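Local structure of N-acetylmuramoyl-L-alanine amidase (Clostridium intestinale URNW, 6SRT) at residues Lys58-Glu61 with Ile62-Arg66; Phe159-Ile162 with Lys163-Asn167. The protein probably cleaves, as a zinc-dependent endolysin, the amide bond between N-acetylmuramic acid and L-alanine in bacterial cell-wall peptidoglycan. One frame throughout, in Å; residues are numbered along the deposited sequence.

Interaction 1. Residues Lys58-Glu61 with Ile62-Arg66; sequences KIDE and IHKQR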
ATOM      1  N   LYS A  58     -14.870  -2.808  -1.218  1.00 16.53           N
ATOM      2  CA  LYS A  58     -15.260  -1.730  -2.139  1.00 17.18           C
ATOM      3  C   LYS A  58     -14.112  -1.389  -3.072  1.00 15.14           C
ATOM      4  O   LYS A  58     -14.318  -1.171  -4.254  1.00 16.69           O
ATOM      5  CB  LYS A  58     -15.747  -0.503  -1.369  1.00 19.65           C
ATOM      6  CG  LYS A  58     -16.179   0.598  -2.297  1.00 24.63           C
ATOM      7  CD  LYS A  58     -17.510   0.302  -2.981  1.00 33.20           C
ATOM      8  CE  LYS A  58     -18.192   1.537  -3.531  1.00 47.55           C
ATOM      9  NZ  LYS A  58     -19.320   1.107  -4.384  1.00 59.21           N
ATOM     10  N   ILE A  59     -12.896  -1.284  -2.517  1.00 15.07           N
ATOM     11  CA  ILE A  59     -11.716  -1.025  -3.386  1.00 13.95           C
ATOM     12  C   ILE A  59     -11.611  -2.145  -4.433  1.00 12.74           C
ATOM     13  O   ILE A  59     -11.374  -1.875  -5.596  1.00 13.58           O
ATOM     14  CB  ILE A  59     -10.452  -0.885  -2.523  1.00 13.41           C
ATOM     15  CG1 ILE A  59     -10.570   0.339  -1.610  1.00 14.87           C
ATOM     16  CG2 ILE A  59      -9.293  -0.762  -3.434  1.00 14.51           C
ATOM     17  CD1 ILE A  59      -9.367   0.543  -0.716  1.00 18.93           C
ATOM     18  N   ASP A  60     -11.778  -3.382  -3.979  1.00 13.17           N
ATOM     19  CA  ASP A  60     -11.685  -4.525  -4.908  1.00 12.80           C
ATOM     20  C   ASP A  60     -12.711  -4.423  -6.038  1.00 14.22           C
ATOM     21  O   ASP A  60     -12.331  -4.678  -7.211  1.00 13.50           O
ATOM     22  CB  ASP A  60     -11.894  -5.783  -4.107  1.00 12.72           C
ATOM     23  CG  ASP A  60     -11.764  -7.040  -4.913  1.00 13.98           C
ATOM     24  OD1 ASP A  60     -10.627  -7.380  -5.272  1.00 14.49           O
ATOM     25  OD2 ASP A  60     -12.805  -7.692  -5.186  1.00 17.42           O
ATOM     26  N   GLU A  61     -13.920  -3.987  -5.710  1.00 14.44           N
ATOM     27  CA  GLU A  61     -14.971  -3.795  -6.729  1.00 15.96           C
ATOM     28  C   GLU A  61     -14.516  -2.756  -7.747  1.00 15.23           C
ATOM     29  O   GLU A  61     -14.688  -2.932  -8.964  1.00 16.23           O
ATOM     30  CB  GLU A  61     -16.288  -3.424  -6.073  1.00 19.31           C
ATOM     31  CG  GLU A  61     -17.387  -2.974  -6.987  1.00 23.92           C
ATOM     32  CD  GLU A  61     -18.573  -2.467  -6.142  1.00 35.67           C
ATOM     33  OE1 GLU A  61     -18.890  -3.150  -5.168  1.00 51.89           O
ATOM     34  OE2 GLU A  61     -18.970  -1.326  -6.334  1.00 52.83           O
ATOM     35  N   ILE A  62     -14.073  -1.608  -7.263  1.00 14.62           N
ATOM     36  CA  ILE A  62     -13.604  -0.543  -8.204  1.00 14.25           C
ATOM     37  C   ILE A  62     -12.461  -1.002  -9.076  1.00 15.40           C
ATOM     38  O   ILE A  62     -12.414  -0.732 -10.261  1.00 14.85           O
ATOM     39  CB  ILE A  62     -13.274   0.719  -7.381  1.00 15.56           C
ATOM     40  CG1 ILE A  62     -14.515   1.239  -6.652  1.00 18.42           C
ATOM     41  CG2 ILE A  62     -12.591   1.785  -8.254  1.00 17.37           C
ATOM     42  CD1 ILE A  62     -14.180   2.309  -5.681  1.00 23.90           C
ATOM     43  N   HIS A  63     -11.459  -1.663  -8.474  1.00 13.61           N
ATOM     44  CA  HIS A  63     -10.300  -2.100  -9.265  1.00 12.79           C
ATOM     45  C   HIS A  63     -10.727  -3.120 -10.321  1.00 13.11           C
ATOM     46  O   HIS A  63     -10.151  -3.151 -11.415  1.00 14.00           O
ATOM     47  CB  HIS A  63      -9.231  -2.559  -8.294  1.00 13.11           C
ATOM     48  CG  HIS A  63      -8.529  -1.400  -7.639  1.00 13.40           C
ATOM     49  ND1 HIS A  63      -7.451  -1.562  -6.800  1.00 13.02           N
ATOM     50  CD2 HIS A  63      -8.770  -0.075  -7.678  1.00 16.85           C
ATOM     51  CE1 HIS A  63      -7.111  -0.364  -6.385  1.00 14.71           C
ATOM     52  NE2 HIS A  63      -7.880   0.567  -6.881  1.00 16.41           N
ATOM     53  N   LYS A  64     -11.696  -3.959  -9.986  1.00 12.81           N
ATOM     54  CA  LYS A  64     -12.236  -4.887 -11.007  1.00 12.41           C
ATOM     55  C   LYS A  64     -12.919  -4.129 -12.148  1.00 13.34           C
ATOM     56  O   LYS A  64     -12.765  -4.461 -13.339  1.00 13.93           O
ATOM     57  CB  LYS A  64     -13.252  -5.806 -10.388  1.00 13.58           C
ATOM     58  CG  LYS A  64     -12.672  -6.988  -9.638  1.00 14.08           C
ATOM     59  CD  LYS A  64     -13.704  -7.729  -8.793  1.00 15.93           C
ATOM     60  CE  LYS A  64     -13.376  -9.143  -8.383  1.00 19.04           C
ATOM     61  NZ  LYS A  64     -12.102  -9.167  -7.670  1.00 17.41           N
ATOM     62  N   GLN A  65     -13.634  -3.026 -11.836  1.00 13.84           N
ATOM     63  CA  GLN A  65     -14.226  -2.231 -12.924  1.00 14.67           C
ATOM     64  C   GLN A  65     -13.147  -1.724 -13.888  1.00 13.90           C
ATOM     65  O   GLN A  65     -13.372  -1.653 -15.122  1.00 14.62           O
ATOM     66  CB  GLN A  65     -14.986  -1.064 -12.389  1.00 15.85           C
ATOM     67  CG  GLN A  65     -16.207  -1.430 -11.564  1.00 16.91           C
ATOM     68  CD  GLN A  65     -16.886  -0.268 -10.885  1.00 22.30           C
ATOM     69  OE1 GLN A  65     -16.369   0.829 -10.849  1.00 22.78           O
ATOM     70  NE2 GLN A  65     -18.005  -0.579 -10.284  1.00 26.77           N
ATOM     71  N   ARG A  66     -12.001  -1.372 -13.297  1.00 14.28           N
ATOM     72  CA  ARG A  66     -10.885  -0.810 -14.051  1.00 15.29           C
ATOM     73  C   ARG A  66     -10.106  -1.907 -14.811  1.00 15.19           C
ATOM     74  O   ARG A  66      -9.122  -1.579 -15.458  1.00 16.60           O
ATOM     75  CB  ARG A  66      -9.979  -0.032 -13.095  1.00 16.48           C
ATOM     76  CG  ARG A  66     -10.678   1.169 -12.515  1.00 16.46           C
ATOM     77  CD  ARG A  66      -9.770   1.910 -11.594  1.00 19.16           C
ATOM     78  NE  ARG A  66     -10.520   3.022 -11.010  1.00 20.95           N
ATOM     79  CZ  ARG A  66     -10.128   3.725  -9.944  1.00 24.96           C
ATOM     80  NH1 ARG A  66      -9.030   3.331  -9.341  1.00 26.71           N
ATOM     81  NH2 ARG A  66     -10.865   4.735  -9.469  1.00 27.91           N
TER
HETATM   82  O   HOH W   1     -18.957   0.833  -7.408  1.00 50.86           O
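Lys-64 NZ is held by several acceptors. Asp-60 OD2 and Lys-64 NZ form a salt bridge at 3.0 Å, and a weak second bond runs from Lys-64 NZ to Asp-60 OD1 at 3.3 Å. The backbone carbonyls of Thr-30 and Ser-69 also accept from this ammonium. OD2 is met on its syn side, with the nitrogen 25° out of the carboxylate plane. The lysine reaches it one turn back because its chain, extended as far as CE, bends at the last torsion (chi4 56°). Asp-60 OD1 has a stronger partner in Ile-71 N, which helps fix the carboxylate's rotation. Beneath the side chains, Lys-64 N bonds to Asp-60 O at 2.9 Å, and His-63 N reaches Ile-59 O at the same length. These belong to the i to i+4 ladder of helix 56-65, which packs against the loop carrying Ser-69, Ile-71 and Gly-72 in this Amidase_2 (PGRP-like) domain. On the same helix, Ile-59 CG2 sits over one face of the His-63 imidazole, a CH-pi contact 3.9 Å from CG2 to the ring centroid and 19° off the normal. The ring's orientation is further defined by Gly-72 N at ND1 and by Tyr-73, which meets it edge-to-face. NE2 bonds a glycerol, probably from crystallisation; with a phosphate about 5 Å from the His-63 side chain, this is consistent with the ring bordering a pocket near the zinc site. At the exposed side, Lys-58 NZ and Glu-61 OE2 form a salt bridge of 3.1 Å, and a water accepting from Lys-58 NZ makes a weak link to Gln-65 NE2.

Interaction 2. Residues Phe159-Ile162 with Lys163-Asn167; sequences FEEI and KAKLN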
ATOM      1  N   PHE A 159       5.613  11.584   4.286  1.00 12.93           N
ATOM      2  CA  PHE A 159       6.690  10.756   3.685  1.00 13.24           C
ATOM      3  C   PHE A 159       8.059  10.954   4.326  1.00 13.29           C
ATOM      4  O   PHE A 159       8.745   9.983   4.604  1.00 14.49           O
ATOM      5  CB  PHE A 159       6.766  10.993   2.171  1.00 14.03           C
ATOM      6  CG  PHE A 159       7.728  10.143   1.387  1.00 13.32           C
ATOM      7  CD1 PHE A 159       7.622   8.770   1.333  1.00 15.46           C
ATOM      8  CD2 PHE A 159       8.694  10.738   0.633  1.00 15.41           C
ATOM      9  CE1 PHE A 159       8.518   8.027   0.579  1.00 14.43           C
ATOM     10  CE2 PHE A 159       9.584  10.012  -0.123  1.00 17.45           C
ATOM     11  CZ  PHE A 159       9.484   8.652  -0.174  1.00 16.29           C
ATOM     12  N   GLU A 160       8.442  12.215   4.506  1.00 14.75           N
ATOM     13  CA  GLU A 160       9.766  12.483   5.125  1.00 17.48           C
ATOM     14  C   GLU A 160       9.764  11.961   6.554  1.00 15.34           C
ATOM     15  O   GLU A 160      10.813  11.417   6.988  1.00 16.74           O
ATOM     16  CB  GLU A 160      10.103  13.958   4.992  1.00 23.15           C
ATOM     17  CG  GLU A 160      10.416  14.351   3.540  1.00 26.75           C
ATOM     18  CD  GLU A 160      11.582  13.612   2.894  1.00 34.29           C
ATOM     19  OE1 GLU A 160      12.553  13.258   3.613  1.00 40.38           O
ATOM     20  OE2 GLU A 160      11.540  13.399   1.675  1.00 38.13           O
ATOM     21  N   GLU A 161       8.681  12.116   7.296  1.00 14.74           N
ATOM     22  CA  GLU A 161       8.644  11.574   8.674  1.00 14.99           C
ATOM     23  C   GLU A 161       8.714  10.051   8.676  1.00 13.11           C
ATOM     24  O   GLU A 161       9.397   9.482   9.526  1.00 15.02           O
ATOM     25  CB  GLU A 161       7.367  12.015   9.378  1.00 17.06           C
ATOM     26  CG  GLU A 161       7.254  11.581  10.844  1.00 24.26           C
ATOM     27  CD  GLU A 161       5.973  12.006  11.557  1.00 29.09           C
ATOM     28  OE1 GLU A 161       5.147  12.687  10.897  1.00 29.63           O
ATOM     29  OE2 GLU A 161       5.789  11.561  12.707  1.00 38.96           O
ATOM     30  N   ILE A 162       8.043   9.382   7.741  1.00 13.16           N
ATOM     31  CA  ILE A 162       8.105   7.897   7.637  1.00 12.61           C
ATOM     32  C   ILE A 162       9.556   7.530   7.391  1.00 12.14           C
ATOM     33  O   ILE A 162      10.078   6.623   8.049  1.00 13.16           O
ATOM     34  CB  ILE A 162       7.126   7.469   6.533  1.00 13.84           C
ATOM     35  CG1 ILE A 162       5.694   7.556   7.021  1.00 14.22           C
ATOM     36  CG2 ILE A 162       7.448   6.037   6.100  1.00 15.29           C
ATOM     37  CD1 ILE A 162       4.683   7.417   5.966  1.00 16.06           C
ATOM     38  N   LYS A 163      10.202   8.181   6.429  1.00 12.75           N
ATOM     39  CA  LYS A 163      11.602   7.806   6.091  1.00 15.00           C
ATOM     40  C   LYS A 163      12.480   8.033   7.326  1.00 13.81           C
ATOM     41  O   LYS A 163      13.374   7.206   7.622  1.00 15.54           O
ATOM     42  CB  LYS A 163      12.152   8.593   4.911  1.00 14.31           C
ATOM     43  CG  LYS A 163      11.571   8.235   3.558  1.00 17.98           C
ATOM     44  CD  LYS A 163      12.111   9.060   2.390  1.00 24.17           C
ATOM     45  CE  LYS A 163      13.585   8.954   2.194  1.00 34.08           C
ATOM     46  NZ  LYS A 163      13.964   9.569   0.910  1.00 54.11           N
ATOM     47  N   ALA A 164      12.271   9.109   8.056  1.00 14.78           N
ATOM     48  CA  ALA A 164      13.082   9.423   9.247  1.00 15.94           C
ATOM     49  C   ALA A 164      12.906   8.347  10.322  1.00 14.73           C
ATOM     50  O   ALA A 164      13.937   7.850  10.858  1.00 17.66           O
ATOM     51  CB  ALA A 164      12.767  10.798   9.768  1.00 18.86           C
ATOM     52  N   LYS A 165      11.666   7.934  10.616  1.00 14.80           N
ATOM     53  CA  LYS A 165      11.422   6.903  11.617  1.00 14.81           C
ATOM     54  C   LYS A 165      12.020   5.567  11.191  1.00 13.77           C
ATOM     55  O   LYS A 165      12.429   4.814  12.072  1.00 15.74           O
ATOM     56  CB  LYS A 165       9.938   6.778  11.863  1.00 15.76           C
ATOM     57  CG  LYS A 165       9.385   7.961  12.654  1.00 20.65           C
ATOM     58  CD  LYS A 165       7.924   7.975  12.919  1.00 28.56           C
ATOM     59  CE  LYS A 165       7.607   8.882  14.102  1.00 36.47           C
ATOM     60  NZ  LYS A 165       6.149   9.016  14.332  1.00 46.37           N
ATOM     61  N   LEU A 166      12.027   5.286   9.907  1.00 13.03           N
ATOM     62  CA  LEU A 166      12.598   4.020   9.392  1.00 12.32           C
ATOM     63  C   LEU A 166      14.089   4.107   9.131  1.00 13.36           C
ATOM     64  O   LEU A 166      14.673   3.108   8.695  1.00 14.98           O
ATOM     65  CB  LEU A 166      11.827   3.652   8.142  1.00 12.46           C
ATOM     66  CG  LEU A 166      10.382   3.273   8.361  1.00 12.04           C
ATOM     67  CD1 LEU A 166       9.596   3.230   7.049  1.00 13.31           C
ATOM     68  CD2 LEU A 166      10.232   1.927   9.069  1.00 13.26           C
ATOM     69  N   ASN A 167      14.705   5.255   9.352  1.00 14.56           N
ATOM     70  CA  ASN A 167      16.158   5.441   9.150  1.00 15.91           C
ATOM     71  C   ASN A 167      16.505   5.199   7.685  1.00 15.68           C
ATOM     72  O   ASN A 167      17.533   4.523   7.407  1.00 19.58           O
ATOM     73  CB  ASN A 167      16.986   4.562  10.088  1.00 17.40           C
ATOM     74  CG  ASN A 167      18.465   4.922  10.054  1.00 19.16           C
ATOM     75  OD1 ASN A 167      18.823   6.091   9.854  1.00 22.79           O
ATOM     76  ND2 ASN A 167      19.304   3.947  10.267  1.00 23.60           N
TER
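Lys-163 CD sits over one face of the Phe-159 ring, the two side chains crossing at an angle. CD of Lys-163 lies 4.0 Å from the centroid of the Phe-159 ring and 24° off its normal, displaced toward the rim, so it is equally close to CE2 and CZ of that ring, 3.7 Å from each. This is CH-pi packing by a methylene, not a contact of the charge. A bend at chi3 (60°) carries the chain on beyond CD, and NZ makes a long, weak ion pair with the C-terminal carboxylate oxygen OXT of Lys-169. Farther round the helix, Glu-161 and Lys-165 run side by side, and Lys-165 NZ bonds to Glu-161 OE2 at 3.0 Å, using the anti side of the carboxylate, 27° out of its plane. On the buried face Ile-162 CG2 meets Leu-166 CD1 at 3.7 Å, the two side chains pointing the same way. The backbone sets these i to i+4 pairs one turn apart: Lys-163 N reaches Phe-159 O at 2.9 Å, and Leu-166 N reaches Ile-162 O at 3.0 Å. Asn-167, with positive phi, then ends the helix in a Schellman motif. Outside the helix, Phe-159 and Leu-166 rest on Leu-141 of strand 140-143, Phe-159 and Ile-162 on Tyr-46 of strand 43-48, and Ile-162 on Met-122 of helix 119-136. The last helix is thus amphipathic: dispersion contacts press its buried residues onto the sheet and the neighbouring helix, whereas the exposed Glu-161 to Lys-165 ion pair probably contributes only modestly to stability.

How the interactions relate
Interaction 1 lies on helix 56-65 and is complete before interaction 2 begins on the final helix, 159-165. Their centres are 31 Å apart and their nearest atoms about 17 Å, so they do not meet; the middle of the molecule lies between them. Neither supplies a ligand to the zinc site of His-47, His-144 and Cys-152. The His-63 side chain is about 8 Å from that of His-47, and the Phe-159 side chain about 10 Å from that of His-144. The His-63 side of helix 56-65 thus lies nearer the site, while helix 159-165 packs on strands 43-48 and 140-143, touching Tyr-46, next in sequence to the ligand His-47.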